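Local coordinates for protein lactaldehyde dehydrogenase (Methanocaldococcus jannaschii, PDB 3PQA) that oxidises lactaldehyde to lactate with NAD(+), preferred over NADP, in coenzyme F420 biosynthesis, working as a homotetramer of the aldehyde dehydrogenase family, at residues 149-154 with 161-166; 135-140 with 206-211. One frame throughout, in Å; residues are numbered along the deposited sequence.

Both contacts are buried and both belong to one mixed sheet, in which strands 122-138 and 160-165 are parallel neighbours. Contact 1 packs helix 145-156 against strand 160-165. Contact 2 packs helix 201-210 against strand 122-138, on the opposite face of the sheet. Backbone bonds such as Val-162 O to Ala-136 N join the two strands, and His-163 NE2 probably bonds Thr-138 OG1. No hydrogen bond crosses between the segments of either contact. In contact 1 an imidazole shares the apolar interface and a second one, at the strand end, holds a sulfate. Contact 2 is wholly apolar, aliphatic side chains against each other and against a glycine backbone, with its charges on the outer side of the helix.

Contact 1: 149-154 with 161-166; sequences HKIAPA and IVHHPS. With SO4 (sulfate ion), chain G.
Ile-151 and Ala-154 of helix 145-156 pack on Ile-161 and His-163 of strand 160-165. With strand 122-138 these elements form a beta-alpha-beta unit of the Rossmann-like sheet. The short helix and strand segments run nearly antiparallel, at 177°, with their axes 10.1 Å apart.

In the apolar part, Ile-161 CD1 lies 3.6 Å from Ala-154 CB and 4.0 Å from Ile-151 CG2. The two isoleucine side chains cross at about a right angle. Ile-151 CD1 meets the His-163 ring obliquely, 3.7 Å from ND1. That ring is brought to the helix by CG standing anti to the backbone N (chi1 171°). Its ND1 bonds Tyr-194 OH, which limits how the ring can turn.

The polar contacts lie at the strand end. His-164 turns away from the helix, and its ND1 bonds Leu-197 O. His-164 NE2 donates to sulfate O3 at 2.7 Å, with an N-H...O angle of 156°. The sulfate, probably from the crystallisation liquor, is also bonded by Ser-167 N and Gly-201 N. A leucine in place of His-164 would probably leave the Leu-197 carbonyl without this donor and take away one of the three N-H groups that bind the sulfate. The sulfur lies in the plane of the His-164 ring, at its edge.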
loop_
_atom_site.group_PDB
_atom_site.type_symbol
_atom_site.label_atom_id
_atom_site.label_comp_id
_atom_site.label_asym_id
_atom_site.label_seq_id
_atom_site.Cartn_x
_atom_site.Cartn_y
_atom_site.Cartn_z
ATOM N N HIS B 149 -7.878 -2.213 -22.314
ATOM C CA HIS B 149 -7.566 -2.822 -21.010
ATOM C C HIS B 149 -6.408 -3.806 -21.049
ATOM O O HIS B 149 -5.914 -4.201 -19.992
ATOM C CB HIS B 149 -8.809 -3.470 -20.397
ATOM C CG HIS B 149 -9.611 -2.528 -19.561
ATOM N ND1 HIS B 149 -9.153 -2.035 -18.361
ATOM C CD2 HIS B 149 -10.831 -1.976 -19.760
ATOM C CE1 HIS B 149 -10.066 -1.229 -17.847
ATOM N NE2 HIS B 149 -11.095 -1.179 -18.672
ATOM N N LYS B 150 -5.977 -4.213 -22.250
ATOM C CA LYS B 150 -4.781 -5.041 -22.382
ATOM C C LYS B 150 -3.586 -4.259 -22.931
ATOM O O LYS B 150 -2.468 -4.381 -22.420
ATOM C CB LYS B 150 -5.046 -6.255 -23.275
ATOM C CG LYS B 150 -6.164 -7.170 -22.769
ATOM C CD LYS B 150 -6.253 -8.456 -23.585
ATOM C CE LYS B 150 -7.568 -9.214 -23.286
ATOM N NZ LYS B 150 -7.646 -9.661 -21.857
ATOM N N ILE B 151 -3.818 -3.495 -24.002
ATOM C CA ILE B 151 -2.778 -2.665 -24.620
ATOM C C ILE B 151 -2.207 -1.595 -23.688
ATOM O O ILE B 151 -0.980 -1.469 -23.578
ATOM C CB ILE B 151 -3.275 -2.012 -25.940
ATOM C CG1 ILE B 151 -3.665 -3.107 -26.942
ATOM C CG2 ILE B 151 -2.197 -1.084 -26.548
ATOM C CD1 ILE B 151 -4.430 -2.578 -28.153
ATOM N N ALA B 152 -3.085 -0.817 -23.052
ATOM C CA ALA B 152 -2.626 0.286 -22.207
ATOM C C ALA B 152 -1.692 -0.196 -21.061
ATOM O O ALA B 152 -0.555 0.305 -20.936
ATOM C CB ALA B 152 -3.807 1.094 -21.677
ATOM N N PRO B 153 -2.131 -1.189 -20.253
ATOM C CA PRO B 153 -1.183 -1.709 -19.239
ATOM C C PRO B 153 0.080 -2.374 -19.806
ATOM O O PRO B 153 1.143 -2.274 -19.190
ATOM C CB PRO B 153 -2.011 -2.712 -18.430
ATOM C CG PRO B 153 -3.191 -3.041 -19.274
ATOM C CD PRO B 153 -3.437 -1.886 -20.205
ATOM N N ALA B 154 -0.024 -3.046 -20.961
ATOM C CA ALA B 154 1.150 -3.649 -21.599
ATOM C C ALA B 154 2.210 -2.622 -21.986
ATOM O O ALA B 154 3.401 -2.817 -21.714
ATOM C CB ALA B 154 0.736 -4.480 -22.819
ATOM N N ILE B 161 3.828 -6.163 -27.767
ATOM C CA ILE B 161 2.492 -6.739 -27.887
ATOM C C ILE B 161 2.227 -7.414 -29.251
ATOM O O ILE B 161 2.518 -6.834 -30.299
ATOM C CB ILE B 161 1.434 -5.656 -27.690
ATOM C CG1 ILE B 161 1.640 -4.936 -26.356
ATOM C CG2 ILE B 161 0.018 -6.259 -27.785
ATOM C CD1 ILE B 161 0.965 -3.556 -26.312
ATOM N N VAL B 162 1.686 -8.633 -29.214
ATOM C CA VAL B 162 1.042 -9.233 -30.389
ATOM C C VAL B 162 -0.429 -9.421 -30.050
ATOM O O VAL B 162 -0.779 -10.000 -29.009
ATOM C CB VAL B 162 1.717 -10.541 -30.859
ATOM C CG1 VAL B 162 3.136 -10.244 -31.391
ATOM C CG2 VAL B 162 1.767 -11.588 -29.753
ATOM N N HIS B 163 -1.287 -8.883 -30.904
ATOM C CA HIS B 163 -2.681 -8.693 -30.539
ATOM C C HIS B 163 -3.581 -9.257 -31.619
ATOM O O HIS B 163 -3.560 -8.763 -32.750
ATOM C CB HIS B 163 -2.927 -7.189 -30.353
ATOM C CG HIS B 163 -4.369 -6.817 -30.171
ATOM N ND1 HIS B 163 -4.833 -5.543 -30.401
ATOM C CD2 HIS B 163 -5.446 -7.546 -29.789
ATOM C CE1 HIS B 163 -6.134 -5.498 -30.165
ATOM N NE2 HIS B 163 -6.528 -6.699 -29.781
ATOM N N HIS B 164 -4.344 -10.297 -31.274
ATOM C CA HIS B 164 -5.386 -10.805 -32.153
ATOM C C HIS B 164 -6.780 -10.334 -31.724
ATOM O O HIS B 164 -7.256 -10.712 -30.666
ATOM C CB HIS B 164 -5.372 -12.331 -32.231
ATOM C CG HIS B 164 -6.514 -12.882 -33.027
ATOM N ND1 HIS B 164 -6.522 -12.874 -34.407
ATOM C CD2 HIS B 164 -7.715 -13.378 -32.646
ATOM C CE1 HIS B 164 -7.664 -13.383 -34.840
ATOM N NE2 HIS B 164 -8.404 -13.697 -33.793
ATOM N N PRO B 165 -7.444 -9.524 -32.564
ATOM C CA PRO B 165 -8.803 -9.077 -32.284
ATOM C C PRO B 165 -9.812 -10.086 -32.839
ATOM O O PRO B 165 -9.515 -10.781 -33.819
ATOM C CB PRO B 165 -8.884 -7.766 -33.065
ATOM C CG PRO B 165 -8.028 -8.022 -34.272
ATOM C CD PRO B 165 -6.954 -9.005 -33.861
ATOM N N SER B 166 -10.989 -10.174 -32.230
ATOM C CA SER B 166 -12.021 -11.055 -32.756
ATOM C C SER B 166 -12.393 -10.660 -34.185
ATOM O O SER B 166 -12.631 -9.488 -34.470
ATOM C CB SER B 166 -13.277 -10.976 -31.884
ATOM O OG SER B 166 -14.340 -11.699 -32.491
HETATM S S SO4 G . -12.012 -15.265 -34.421
HETATM O O1 SO4 G . -13.340 -14.677 -34.299
HETATM O O2 SO4 G . -11.857 -15.916 -35.723
HETATM O O3 SO4 G . -11.025 -14.206 -34.298
HETATM O O4 SO4 G . -11.814 -16.260 -33.377
#

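Contact 2: 135-140 with 206-211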
loop_
_atom_site.group_PDB
_atom_site.type_symbol
_atom_site.label_atom_id
_atom_site.label_comp_id
_atom_site.label_asym_id
_atom_site.label_seq_id
_atom_site.Cartn_x
_atom_site.Cartn_y
_atom_site.Cartn_z
ATOM N N GLY B 135 0.807 -11.513 -25.362
ATOM C CA GLY B 135 -0.149 -11.945 -26.384
ATOM C C GLY B 135 -1.550 -11.592 -25.921
ATOM O O GLY B 135 -2.070 -12.219 -25.004
ATOM N N ALA B 136 -2.137 -10.567 -26.533
ATOM C CA ALA B 136 -3.475 -10.087 -26.183
ATOM C C ALA B 136 -4.484 -10.647 -27.175
ATOM O O ALA B 136 -4.300 -10.549 -28.386
ATOM C CB ALA B 136 -3.503 -8.561 -26.203
ATOM N N ILE B 137 -5.538 -11.268 -26.664
ATOM C CA ILE B 137 -6.577 -11.823 -27.534
ATOM C C ILE B 137 -7.893 -11.232 -27.045
ATOM O O ILE B 137 -8.289 -11.463 -25.904
ATOM C CB ILE B 137 -6.549 -13.374 -27.537
ATOM C CG1 ILE B 137 -5.177 -13.885 -28.034
ATOM C CG2 ILE B 137 -7.694 -13.930 -28.385
ATOM C CD1 ILE B 137 -4.993 -15.404 -27.925
ATOM N N THR B 138 -8.532 -10.441 -27.902
ATOM C CA THR B 138 -9.629 -9.581 -27.478
ATOM C C THR B 138 -10.943 -9.982 -28.134
ATOM O O THR B 138 -10.940 -10.576 -29.212
ATOM C CB THR B 138 -9.324 -8.107 -27.773
ATOM O OG1 THR B 138 -8.955 -7.955 -29.152
ATOM C CG2 THR B 138 -8.171 -7.620 -26.876
ATOM N N PRO B 139 -12.073 -9.662 -27.479
ATOM C CA PRO B 139 -13.372 -10.167 -27.874
ATOM C C PRO B 139 -14.119 -9.209 -28.804
ATOM O O PRO B 139 -13.719 -8.058 -28.957
ATOM C CB PRO B 139 -14.099 -10.255 -26.528
ATOM C CG PRO B 139 -13.631 -9.067 -25.820
ATOM C CD PRO B 139 -12.159 -8.941 -26.186
ATOM N N PHE B 140 -15.214 -9.691 -29.389
ATOM C CA PHE B 140 -15.992 -8.917 -30.344
ATOM C C PHE B 140 -16.867 -7.843 -29.673
ATOM O O PHE B 140 -17.289 -6.898 -30.335
ATOM C CB PHE B 140 -16.886 -9.852 -31.191
ATOM C CG PHE B 140 -18.124 -10.341 -30.457
ATOM C CD1 PHE B 140 -19.240 -9.511 -30.304
ATOM C CD2 PHE B 140 -18.163 -11.615 -29.894
ATOM C CE1 PHE B 140 -20.371 -9.941 -29.620
ATOM C CE2 PHE B 140 -19.298 -12.058 -29.218
ATOM C CZ PHE B 140 -20.400 -11.219 -29.072
ATOM N N ASP B 206 -4.467 -19.176 -31.944
ATOM C CA ASP B 206 -3.793 -20.405 -31.523
ATOM C C ASP B 206 -2.262 -20.282 -31.521
ATOM O O ASP B 206 -1.598 -20.756 -30.592
ATOM C CB ASP B 206 -4.218 -21.578 -32.411
ATOM C CG ASP B 206 -3.658 -22.899 -31.933
ATOM O OD1 ASP B 206 -4.164 -23.417 -30.911
ATOM O OD2 ASP B 206 -2.707 -23.406 -32.562
ATOM N N GLU B 207 -1.702 -19.667 -32.566
ATOM C CA GLU B 207 -0.254 -19.492 -32.647
ATOM C C GLU B 207 0.276 -18.592 -31.522
ATOM O O GLU B 207 1.329 -18.868 -30.975
ATOM C CB GLU B 207 0.196 -18.982 -34.032
ATOM C CG GLU B 207 1.721 -18.906 -34.198
ATOM C CD GLU B 207 2.425 -20.233 -33.914
ATOM O OE1 GLU B 207 1.853 -21.300 -34.211
ATOM O OE2 GLU B 207 3.562 -20.212 -33.404
ATOM N N ILE B 208 -0.467 -17.545 -31.167
ATOM C CA ILE B 208 -0.067 -16.662 -30.075
ATOM C C ILE B 208 -0.026 -17.423 -28.743
ATOM O O ILE B 208 0.902 -17.253 -27.945
ATOM C CB ILE B 208 -1.008 -15.436 -29.961
ATOM C CG1 ILE B 208 -0.824 -14.521 -31.182
ATOM C CG2 ILE B 208 -0.752 -14.672 -28.655
ATOM C CD1 ILE B 208 -1.766 -13.314 -31.216
ATOM N N VAL B 209 -1.018 -18.283 -28.537
ATOM C CA VAL B 209 -1.127 -19.091 -27.318
ATOM C C VAL B 209 -0.007 -20.113 -27.199
ATOM O O VAL B 209 0.589 -20.260 -26.129
ATOM C CB VAL B 209 -2.505 -19.796 -27.234
ATOM C CG1 VAL B 209 -2.562 -20.791 -26.088
ATOM C CG2 VAL B 209 -3.619 -18.770 -27.084
ATOM N N VAL B 210 0.289 -20.810 -28.298
ATOM C CA VAL B 210 1.261 -21.915 -28.284
ATOM C C VAL B 210 2.726 -21.500 -28.480
ATOM O O VAL B 210 3.631 -22.208 -28.026
ATOM C CB VAL B 210 0.898 -23.052 -29.302
ATOM C CG1 VAL B 210 -0.503 -23.603 -29.027
ATOM C CG2 VAL B 210 1.045 -22.588 -30.767
ATOM N N ASN B 211 2.962 -20.368 -29.146
ATOM C CA ASN B 211 4.333 -19.941 -29.470
ATOM C C ASN B 211 5.196 -19.725 -28.228
ATOM O O ASN B 211 4.838 -18.939 -27.352
ATOM C CB ASN B 211 4.317 -18.663 -30.305
ATOM C CG ASN B 211 5.637 -18.406 -30.994
ATOM O OD1 ASN B 211 6.662 -18.169 -30.347
ATOM N ND2 ASN B 211 5.619 -18.446 -32.327
#
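Asn-211 ND2 donates to Glu-207 OE2 at 2.9 Å, on the side of helix 201-210 turned from the strand. The N-H...O angle is 142°. The acceptor is the anti lone pair of OE2, away from the other carboxylate oxygen, and the oxygen sits 26° out of the amide plane. Glu-207 OE1 makes a salt bridge to Arg-33, so both ends of the carboxylate are held. Asn-211 OD1 takes the N-H of Lys-213, which fixes the amide where the chain leaves the helix.

The inner side of the helix is aliphatic. Ile-208 sets CG2 over the backbone of Gly-135, 3.6 Å from its CA. A CB on Gly-135 would point toward this methyl and would probably clash with it, so an approach this close rests on the missing side chain. CG2 is carried there by its place anti to the backbone N of Ile-208.

Two residues along the strand, Ile-137 extends CD1 to Val-209 CG2, 3.7 Å away. Their side chains cross at about a right angle. Ile-137 CD1 reaches Ile-208 CG2 more loosely, at 4.4 Å. Between the two strand residues, Ala-136 points to the other face and touches Lys-150 of helix 145-156.

Helices thus lie on both faces of strand 122-138, the alpha/beta/alpha layering of the Rossmann-like NAD-binding domain of aldehyde dehydrogenases.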